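Local coordinates for protein putative glucoamylase (Bacteroides uniformis, PDB 4GL3) that is a putative glucoamylase that probably hydrolyses glycosidic bonds in a carbohydrate substrate not yet identified, at residues A[193-198]-A[248-253]; A[299-304]-A[327-332]; A[304-309]-A[321-326]. All blocks are in the same frame, centred on the assembly; numbering follows the deposited sequence. Where two conformers were deposited one is given.

Interaction 1: A[193-198]-A[248-253]; sequences HNECHI and PLFFTH
The Phe251 ring is sandwiched between Asn194 CA over one face and Pro248 CD over the other, both displaced toward the rim. The first approach is a CH-pi contact: Asn194 CA stands 3.9 Å from the centroid of the Phe251 ring and 14° off its normal, with Glu195 N over the same face. Phe250 is turned differently, with Phe251 CD1 over one face and Glu195 OE2 at its edge, in the ring plane. The Asn194 side chain folds into an Asx turn just ahead of helix 197-205, while 248-253 is a loop with helical backbone angles at 249-251; together they illustrate how two loops of a putative glucoamylase, whose family belongs to the six-hairpin clan, can meet with no direct hydrogen bond.

Glu195 touches both phenyl rings. Its CB lies 3.6 Å from Phe250 CE2, and its chain then bends at chi2 (-90°), bringing OE1 to 3.3 Å from Phe251 CE1. The carboxylate is nearly parallel to the Phe251 ring but steeply inclined to that of Phe250. OE2 also makes a weak hydrogen bond to a bound TRS molecule, probably a crystallisation component, although such guests often mark pockets.

Water supplies the polar link. One water lies at the edge of the His193 ring, in its plane, 2.8 Å from His193 NE2, and donates to Phe251 O. A second donates to Phe251 O at 2.7 Å and also to Glu195 O, which is hydrogen-bonded to Ser255 OG as well. The carbonyl of Phe251 is thus gripped by two waters. In the Asx turn, Cys196 N donates to Asn194 OD1 at 3.0 Å in a fairly straight bond (163°), yet approaches from well above the plane of the amide carbonyl.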
loop_
_atom_site.group_PDB
_atom_site.type_symbol
_atom_site.label_atom_id
_atom_site.label_comp_id
_atom_site.label_asym_id
_atom_site.label_seq_id
_atom_site.Cartn_x
_atom_site.Cartn_y
_atom_site.Cartn_z
ATOM N N HIS A 193 4.836 11.662 -9.744
ATOM C CA HIS A 193 3.757 10.722 -9.405
ATOM C C HIS A 193 4.409 9.429 -8.920
ATOM O O HIS A 193 5.000 8.688 -9.706
ATOM C CB HIS A 193 2.834 10.402 -10.591
ATOM C CG HIS A 193 1.716 9.473 -10.219
ATOM N ND1 HIS A 193 0.533 9.918 -9.671
ATOM C CD2 HIS A 193 1.639 8.120 -10.240
ATOM C CE1 HIS A 193 -0.227 8.880 -9.373
ATOM N NE2 HIS A 193 0.410 7.777 -9.732
ATOM N N ASN A 194 4.330 9.213 -7.618
ATOM C CA ASN A 194 4.876 8.024 -6.966
ATOM C C ASN A 194 3.797 7.339 -6.135
ATOM O O ASN A 194 2.625 7.425 -6.483
ATOM C CB ASN A 194 6.142 8.376 -6.169
ATOM C CG ASN A 194 5.894 9.344 -5.036
ATOM O OD1 ASN A 194 4.766 9.643 -4.682
ATOM N ND2 ASN A 194 6.974 9.874 -4.488
ATOM N N GLU A 195 4.172 6.655 -5.051
ATOM C CA GLU A 195 3.212 5.935 -4.224
ATOM C C GLU A 195 2.428 6.809 -3.271
ATOM O O GLU A 195 1.529 6.289 -2.617
ATOM C CB GLU A 195 3.922 4.829 -3.396
ATOM C CG GLU A 195 4.749 5.350 -2.194
ATOM C CD GLU A 195 6.209 5.665 -2.507
ATOM O OE1 GLU A 195 6.499 6.199 -3.592
ATOM O OE2 GLU A 195 7.064 5.417 -1.624
ATOM N N CYS A 196 2.741 8.112 -3.166
ATOM C CA CYS A 196 2.191 8.931 -2.072
ATOM C C CYS A 196 0.945 9.764 -2.391
ATOM O O CYS A 196 0.651 10.699 -1.674
ATOM C CB CYS A 196 3.291 9.894 -1.647
ATOM S SG CYS A 196 4.829 9.115 -1.183
ATOM N N HIS A 197 0.249 9.485 -3.486
ATOM C CA HIS A 197 -0.909 10.295 -3.906
ATOM C C HIS A 197 -1.923 10.535 -2.762
ATOM O O HIS A 197 -2.480 11.663 -2.572
ATOM C CB HIS A 197 -1.587 9.596 -5.101
ATOM C CG HIS A 197 -2.481 10.471 -5.918
ATOM N ND1 HIS A 197 -3.289 9.958 -6.911
ATOM C CD2 HIS A 197 -2.685 11.812 -5.916
ATOM C CE1 HIS A 197 -3.948 10.951 -7.490
ATOM N NE2 HIS A 197 -3.585 12.088 -6.920
ATOM N N ILE A 198 -2.133 9.475 -1.990
ATOM C CA ILE A 198 -3.150 9.442 -0.945
ATOM C C ILE A 198 -2.873 10.449 0.169
ATOM O O ILE A 198 -3.811 10.890 0.872
ATOM C CB ILE A 198 -3.308 7.999 -0.344
ATOM C CG1 ILE A 198 -4.592 7.853 0.449
ATOM C CG2 ILE A 198 -2.157 7.631 0.582
ATOM C CD1 ILE A 198 -5.798 7.666 -0.390
ATOM N N PRO A 248 8.943 1.462 -9.975
ATOM C CA PRO A 248 8.498 0.212 -9.337
ATOM C C PRO A 248 6.958 0.098 -9.339
ATOM O O PRO A 248 6.224 1.108 -9.115
ATOM C CB PRO A 248 9.018 0.327 -7.906
ATOM C CG PRO A 248 9.951 1.516 -7.879
ATOM C CD PRO A 248 9.624 2.390 -9.049
ATOM N N LEU A 249 6.463 -1.110 -9.611
ATOM C CA LEU A 249 5.008 -1.307 -9.849
ATOM C C LEU A 249 4.158 -1.031 -8.605
ATOM O O LEU A 249 2.967 -0.746 -8.748
ATOM C CB LEU A 249 4.689 -2.669 -10.506
ATOM C CG LEU A 249 3.315 -2.820 -11.188
ATOM C CD1 LEU A 249 2.949 -1.673 -12.162
ATOM C CD2 LEU A 249 3.251 -4.163 -11.884
ATOM N N PHE A 250 4.750 -1.053 -7.398
ATOM C CA PHE A 250 3.947 -0.765 -6.205
ATOM C C PHE A 250 3.367 0.663 -6.173
ATOM O O PHE A 250 2.475 0.940 -5.373
ATOM C CB PHE A 250 4.694 -1.064 -4.881
ATOM C CG PHE A 250 5.614 0.069 -4.403
ATOM C CD1 PHE A 250 6.917 0.177 -4.900
ATOM C CD2 PHE A 250 5.176 1.005 -3.475
ATOM C CE1 PHE A 250 7.788 1.183 -4.448
ATOM C CE2 PHE A 250 6.053 2.011 -3.005
ATOM C CZ PHE A 250 7.339 2.107 -3.509
ATOM N N PHE A 251 3.881 1.571 -7.006
ATOM C CA PHE A 251 3.267 2.877 -7.139
ATOM C C PHE A 251 1.760 2.777 -7.547
ATOM O O PHE A 251 0.997 3.676 -7.240
ATOM C CB PHE A 251 3.992 3.752 -8.173
ATOM C CG PHE A 251 5.407 4.217 -7.789
ATOM C CD1 PHE A 251 5.985 3.931 -6.561
ATOM C CD2 PHE A 251 6.155 4.961 -8.721
ATOM C CE1 PHE A 251 7.263 4.390 -6.252
ATOM C CE2 PHE A 251 7.421 5.413 -8.425
ATOM C CZ PHE A 251 7.963 5.155 -7.170
ATOM N N THR A 252 1.347 1.685 -8.202
ATOM C CA THR A 252 -0.086 1.476 -8.578
ATOM C C THR A 252 -0.888 0.760 -7.490
ATOM O O THR A 252 -2.069 0.468 -7.690
ATOM C CB THR A 252 -0.209 0.682 -9.891
ATOM O OG1 THR A 252 0.198 -0.683 -9.662
ATOM C CG2 THR A 252 0.649 1.355 -10.978
ATOM N N HIS A 253 -0.257 0.496 -6.333
ATOM C CA HIS A 253 -0.879 -0.261 -5.270
ATOM C C HIS A 253 -1.159 0.544 -3.989
ATOM O O HIS A 253 -2.242 0.496 -3.482
ATOM C CB HIS A 253 -0.039 -1.498 -4.876
ATOM C CG HIS A 253 0.298 -2.377 -6.019
ATOM N ND1 HIS A 253 1.450 -3.128 -6.047
ATOM C CD2 HIS A 253 -0.314 -2.556 -7.215
ATOM C CE1 HIS A 253 1.516 -3.761 -7.212
ATOM N NE2 HIS A 253 0.451 -3.446 -7.932
HETATM O O HOH W 1 0.139 5.024 -9.706
HETATM O O HOH W 2 0.370 4.195 -4.653
#

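Interaction 2: A[299-304]-A[327-332]; sequences KCWGLT and TAALSS
Gly302 and Ala328 have the nearest pair of CA atoms, 4.7 Å apart, where the irregular segment 299-304 runs across the opening turn of helix 326-331. This is loop-on-helix packing, made close by two small residues. Because Gly302 carries no side chain, Ala328 CB settles directly against its main chain, 3.3 Å from Gly302 C.

The adjoining methyl meets an aromatic face. Ala329 CB lies 3.6 Å from the centroid of the six-membered ring of Trp301 and only 8° off its normal, a CH-pi contact. With CG between the backbone N and the carbonyl carbon (chi1 62°), the indole lies with one face against Ala329, and its NE1 is hydrogen-bonded to Tyr339 O. Further along, Thr304 and Thr327 cross at about a right angle and touch through methyls, CG2 to CG2, at 3.8 Å. Their hydroxyls serve other neighbours: Thr304 OG1 pairs with Phe250 N, and Thr327 OG1 with Asp380 O.

No hydrogen bond joins the segments directly, but a water bridges them: Ala329 N, in the first turn of the helix, donates to it at 2.9 Å, and it lies 2.8 Å from Trp301 O.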
loop_
_atom_site.group_PDB
_atom_site.type_symbol
_atom_site.label_atom_id
_atom_site.label_comp_id
_atom_site.label_asym_id
_atom_site.label_seq_id
_atom_site.Cartn_x
_atom_site.Cartn_y
_atom_site.Cartn_z
ATOM N N LYS A 299 4.885 -15.498 -18.137
ATOM C CA LYS A 299 4.526 -16.228 -16.927
ATOM C C LYS A 299 5.242 -15.655 -15.732
ATOM O O LYS A 299 4.868 -15.911 -14.613
ATOM C CB LYS A 299 4.899 -17.702 -17.097
ATOM C CG LYS A 299 4.092 -18.360 -18.199
ATOM C CD LYS A 299 3.884 -19.844 -17.965
ATOM C CE LYS A 299 2.863 -20.409 -18.948
ATOM N NZ LYS A 299 1.636 -19.546 -18.980
ATOM N N CYS A 300 6.269 -14.857 -15.980
ATOM C CA CYS A 300 7.186 -14.465 -14.948
ATOM C C CYS A 300 7.606 -13.009 -15.170
ATOM O O CYS A 300 8.593 -12.725 -15.852
ATOM C CB CYS A 300 8.366 -15.420 -14.991
ATOM S SG CYS A 300 9.453 -15.246 -13.597
ATOM N N TRP A 301 6.789 -12.107 -14.623
ATOM C CA TRP A 301 6.965 -10.661 -14.753
ATOM C C TRP A 301 6.586 -9.982 -13.464
ATOM O O TRP A 301 5.895 -10.572 -12.623
ATOM C CB TRP A 301 6.101 -10.091 -15.882
ATOM C CG TRP A 301 4.608 -10.243 -15.715
ATOM C CD1 TRP A 301 3.859 -11.335 -16.040
ATOM C CD2 TRP A 301 3.673 -9.259 -15.212
ATOM N NE1 TRP A 301 2.524 -11.101 -15.766
ATOM C CE2 TRP A 301 2.386 -9.842 -15.253
ATOM C CE3 TRP A 301 3.803 -7.963 -14.714
ATOM C CZ2 TRP A 301 1.250 -9.166 -14.844
ATOM C CZ3 TRP A 301 2.682 -7.304 -14.293
ATOM C CH2 TRP A 301 1.419 -7.902 -14.359
ATOM N N GLY A 302 7.048 -8.737 -13.330
ATOM C CA GLY A 302 6.671 -7.860 -12.233
ATOM C C GLY A 302 7.900 -7.396 -11.484
ATOM O O GLY A 302 8.483 -8.157 -10.703
ATOM N N LEU A 303 8.277 -6.135 -11.710
ATOM C CA LEU A 303 9.408 -5.493 -11.021
ATOM C C LEU A 303 8.939 -4.375 -10.069
ATOM O O LEU A 303 8.229 -3.434 -10.465
ATOM C CB LEU A 303 10.382 -4.914 -12.058
ATOM C CG LEU A 303 10.993 -5.880 -13.077
ATOM C CD1 LEU A 303 11.803 -5.106 -14.115
ATOM C CD2 LEU A 303 11.827 -6.951 -12.383
ATOM N N THR A 304 9.338 -4.503 -8.803
ATOM C CA THR A 304 9.064 -3.516 -7.779
ATOM C C THR A 304 10.115 -3.628 -6.644
ATOM O O THR A 304 10.956 -4.540 -6.634
ATOM C CB THR A 304 7.646 -3.698 -7.245
ATOM O OG1 THR A 304 7.261 -2.551 -6.500
ATOM C CG2 THR A 304 7.510 -4.969 -6.345
ATOM N N THR A 327 4.618 -9.602 -5.432
ATOM C CA THR A 327 3.634 -8.576 -5.170
ATOM C C THR A 327 3.392 -7.635 -6.347
ATOM O O THR A 327 2.307 -7.086 -6.428
ATOM C CB THR A 327 3.917 -7.777 -3.889
ATOM O OG1 THR A 327 2.742 -7.031 -3.530
ATOM C CG2 THR A 327 5.111 -6.810 -4.068
ATOM N N ALA A 328 4.363 -7.482 -7.264
ATOM C CA ALA A 328 4.210 -6.633 -8.471
ATOM C C ALA A 328 3.032 -7.119 -9.332
ATOM O O ALA A 328 2.018 -6.411 -9.453
ATOM C CB ALA A 328 5.514 -6.572 -9.311
ATOM N N ALA A 329 3.150 -8.313 -9.905
ATOM C CA ALA A 329 2.088 -8.847 -10.767
ATOM C C ALA A 329 0.791 -9.108 -9.980
ATOM O O ALA A 329 -0.302 -8.777 -10.441
ATOM C CB ALA A 329 2.534 -10.127 -11.486
ATOM N N LEU A 330 0.910 -9.694 -8.802
ATOM C CA LEU A 330 -0.257 -10.198 -8.099
ATOM C C LEU A 330 -1.141 -9.042 -7.678
ATOM O O LEU A 330 -2.371 -9.080 -7.863
ATOM C CB LEU A 330 0.151 -11.059 -6.905
ATOM C CG LEU A 330 0.945 -12.350 -7.220
ATOM C CD1 LEU A 330 1.058 -13.226 -5.992
ATOM C CD2 LEU A 330 0.322 -13.096 -8.362
ATOM N N SER A 331 -0.525 -7.976 -7.153
ATOM C CA SER A 331 -1.314 -6.862 -6.658
ATOM C C SER A 331 -1.895 -5.953 -7.759
ATOM O O SER A 331 -2.735 -5.087 -7.474
ATOM C CB SER A 331 -0.522 -6.050 -5.656
ATOM O OG SER A 331 -0.109 -6.865 -4.569
ATOM N N SER A 332 -1.424 -6.160 -8.989
ATOM C CA SER A 332 -1.891 -5.467 -10.163
ATOM C C SER A 332 -3.066 -6.198 -10.839
ATOM O O SER A 332 -3.492 -5.790 -11.929
ATOM C CB SER A 332 -0.718 -5.269 -11.151
ATOM O OG SER A 332 0.102 -4.165 -10.737
HETATM O O HOH W 3 5.339 -10.286 -9.920
#

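Interaction 3: A[304-309]-A[321-326]; sequences TASDGD and RGVITP
Ser306 and Thr325 meet through their hydroxyls, with Ser306 OG and Thr325 OG1 just 2.6 Å apart. This is the one candidate for a direct hydrogen bond between the two segments, though the Thr325 proton is also within reach of a water. The Ser306 hydroxyl donates to the carbonyl of the next residue, Asp307 O, at 2.8 Å and about 20° out of its plane, which helps to fix its rotation. Thr325 places OG1 beside its own backbone N and anti to the carbonyl carbon (chi1 -60°), so that its two branches do different work: the hydroxyl faces Ser306 OG, and the methyl is left for apolar packing.

Water extends the polar set at both ends. One molecule accepts from Thr304 N, donates to Val323 O at 2.8 Å and lies 2.7 Å from Thr325 OG1, joining the backbone of Thr304 to the backbone of Val323 and the hydroxyl of Thr325. Toward the far end a second water sits between Asp309 OD1 and Arg321 O. The carboxylate of Asp309 is also held by Asn366 ND2, and that of Asp307 turns away to Arg44 and Ser375.

The van der Waals contacts are made by branch tips. Thr304 CG2 and Thr325 CG2, an apolar methyl pair, touch at 3.5 Å, their side chains crossing at about a right angle. The methyls of Val323 rest against oxygens: CG1 reaches Asp307 O at 3.5 Å, while CG2 lies against Asp309 OD1 at 3.4 Å and near Gly308 CA.

The two segments, whose directions differ by 114°, are not paired as strands. Instead, backbone hydrogen bonds link Ser306 to Ser313 in the weakly bonded antiparallel pair 305-306 and 313-314, and Ile324 to Phe365 in strand 365-366, while Thr325 leads straight into helix 326-331.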
loop_
_atom_site.group_PDB
_atom_site.type_symbol
_atom_site.label_atom_id
_atom_site.label_comp_id
_atom_site.label_asym_id
_atom_site.label_seq_id
_atom_site.Cartn_x
_atom_site.Cartn_y
_atom_site.Cartn_z
ATOM N N THR A 304 9.338 -4.503 -8.803
ATOM C CA THR A 304 9.064 -3.516 -7.779
ATOM C C THR A 304 10.115 -3.628 -6.644
ATOM O O THR A 304 10.956 -4.540 -6.634
ATOM C CB THR A 304 7.646 -3.698 -7.245
ATOM O OG1 THR A 304 7.261 -2.551 -6.500
ATOM C CG2 THR A 304 7.510 -4.969 -6.345
ATOM N N ALA A 305 10.055 -2.695 -5.700
ATOM C CA ALA A 305 10.936 -2.701 -4.524
ATOM C C ALA A 305 10.734 -3.959 -3.686
ATOM O O ALA A 305 9.589 -4.322 -3.347
ATOM C CB ALA A 305 10.726 -1.438 -3.642
ATOM N N SER A 306 11.841 -4.582 -3.307
ATOM C CA SER A 306 11.783 -5.766 -2.467
ATOM C C SER A 306 13.174 -6.201 -2.027
ATOM O O SER A 306 14.176 -5.643 -2.485
ATOM C CB SER A 306 11.139 -6.899 -3.282
ATOM O OG SER A 306 11.993 -7.355 -4.308
ATOM N N ASP A 307 13.233 -7.273 -1.225
ATOM C CA ASP A 307 14.485 -7.972 -0.990
ATOM C C ASP A 307 15.044 -8.501 -2.320
ATOM O O ASP A 307 14.321 -8.635 -3.331
ATOM C CB ASP A 307 14.294 -9.127 0.010
ATOM C CG ASP A 307 14.168 -8.663 1.467
ATOM O OD1 ASP A 307 14.316 -7.451 1.773
ATOM O OD2 ASP A 307 13.936 -9.545 2.324
ATOM N N GLY A 308 16.344 -8.783 -2.305
ATOM C CA GLY A 308 17.063 -9.223 -3.467
ATOM C C GLY A 308 18.283 -10.022 -3.075
ATOM O O GLY A 308 18.752 -9.931 -1.951
ATOM N N ASP A 309 18.804 -10.794 -4.009
ATOM C CA ASP A 309 19.985 -11.596 -3.741
ATOM C C ASP A 309 21.209 -10.760 -3.330
ATOM O O ASP A 309 22.056 -11.259 -2.623
ATOM C CB ASP A 309 20.320 -12.508 -4.917
ATOM C CG ASP A 309 20.474 -11.745 -6.247
ATOM O OD1 ASP A 309 19.516 -11.069 -6.686
ATOM O OD2 ASP A 309 21.545 -11.860 -6.866
ATOM N N ARG A 321 17.715 -5.844 -11.654
ATOM C CA ARG A 321 18.845 -6.574 -11.073
ATOM C C ARG A 321 18.650 -8.084 -11.132
ATOM O O ARG A 321 19.367 -8.834 -10.463
ATOM C CB ARG A 321 19.025 -6.155 -9.612
ATOM C CG ARG A 321 18.869 -4.659 -9.370
ATOM C CD ARG A 321 19.609 -4.171 -8.146
ATOM N NE ARG A 321 19.895 -2.750 -8.282
ATOM C CZ ARG A 321 20.646 -2.047 -7.448
ATOM N NH1 ARG A 321 21.213 -2.630 -6.408
ATOM N NH2 ARG A 321 20.802 -0.753 -7.641
ATOM N N GLY A 322 17.655 -8.531 -11.905
ATOM C CA GLY A 322 17.362 -9.978 -12.093
ATOM C C GLY A 322 16.339 -10.556 -11.114
ATOM O O GLY A 322 16.109 -11.763 -11.119
ATOM N N VAL A 323 15.741 -9.687 -10.292
ATOM C CA VAL A 323 14.840 -10.041 -9.194
ATOM C C VAL A 323 13.392 -9.775 -9.649
ATOM O O VAL A 323 13.045 -8.664 -10.038
ATOM C CB VAL A 323 15.168 -9.216 -7.916
ATOM C CG1 VAL A 323 14.179 -9.502 -6.769
ATOM C CG2 VAL A 323 16.631 -9.453 -7.481
ATOM N N ILE A 324 12.587 -10.834 -9.670
ATOM C CA ILE A 324 11.135 -10.749 -9.863
ATOM C C ILE A 324 10.484 -10.823 -8.471
ATOM O O ILE A 324 10.898 -11.604 -7.598
ATOM C CB ILE A 324 10.635 -11.881 -10.818
ATOM C CG1 ILE A 324 11.217 -11.696 -12.228
ATOM C CG2 ILE A 324 9.089 -11.946 -10.868
ATOM C CD1 ILE A 324 10.652 -10.580 -13.102
ATOM N N THR A 325 9.495 -9.973 -8.247
ATOM C CA THR A 325 8.914 -9.802 -6.962
ATOM C C THR A 325 7.373 -10.043 -7.086
ATOM O O THR A 325 6.659 -9.246 -7.735
ATOM C CB THR A 325 9.157 -8.359 -6.471
ATOM O OG1 THR A 325 10.564 -8.073 -6.376
ATOM C CG2 THR A 325 8.443 -8.134 -5.176
ATOM N N PRO A 326 6.857 -11.143 -6.473
ATOM C CA PRO A 326 5.465 -11.533 -6.699
ATOM C C PRO A 326 4.414 -10.472 -6.432
ATOM O O PRO A 326 3.418 -10.443 -7.158
ATOM C CB PRO A 326 5.287 -12.729 -5.753
ATOM C CG PRO A 326 6.622 -13.406 -5.826
ATOM C CD PRO A 326 7.600 -12.234 -5.804
HETATM O O HOH W 4 11.312 -6.920 -8.645
HETATM O O HOH W 5 21.087 -9.201 -8.491
#

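How the interactions relate
Three modest contacts become one unit through the bonds between them. Interactions 2 and 3 share Thr304 and have centres about 10 Å apart; Gly302 O and Thr325 N, 3.2 Å apart, probably form a hydrogen bond linking them. Loop 248-253 of interaction 1 is tied to interaction 2 by two further probable hydrogen bonds, Leu249 N to Leu303 O at 3.0 Å and His253 NE2 to Ser332 OG at 2.9 Å. Interaction 2 is thereby joined to the surface where TRS, probably from the crystallisation liquor, is bound, about 3 Å from the side chain of Glu195 in interaction 1 and about 4 Å from that of Ala305 in interaction 3, nearest atoms; such molecules often mark pockets.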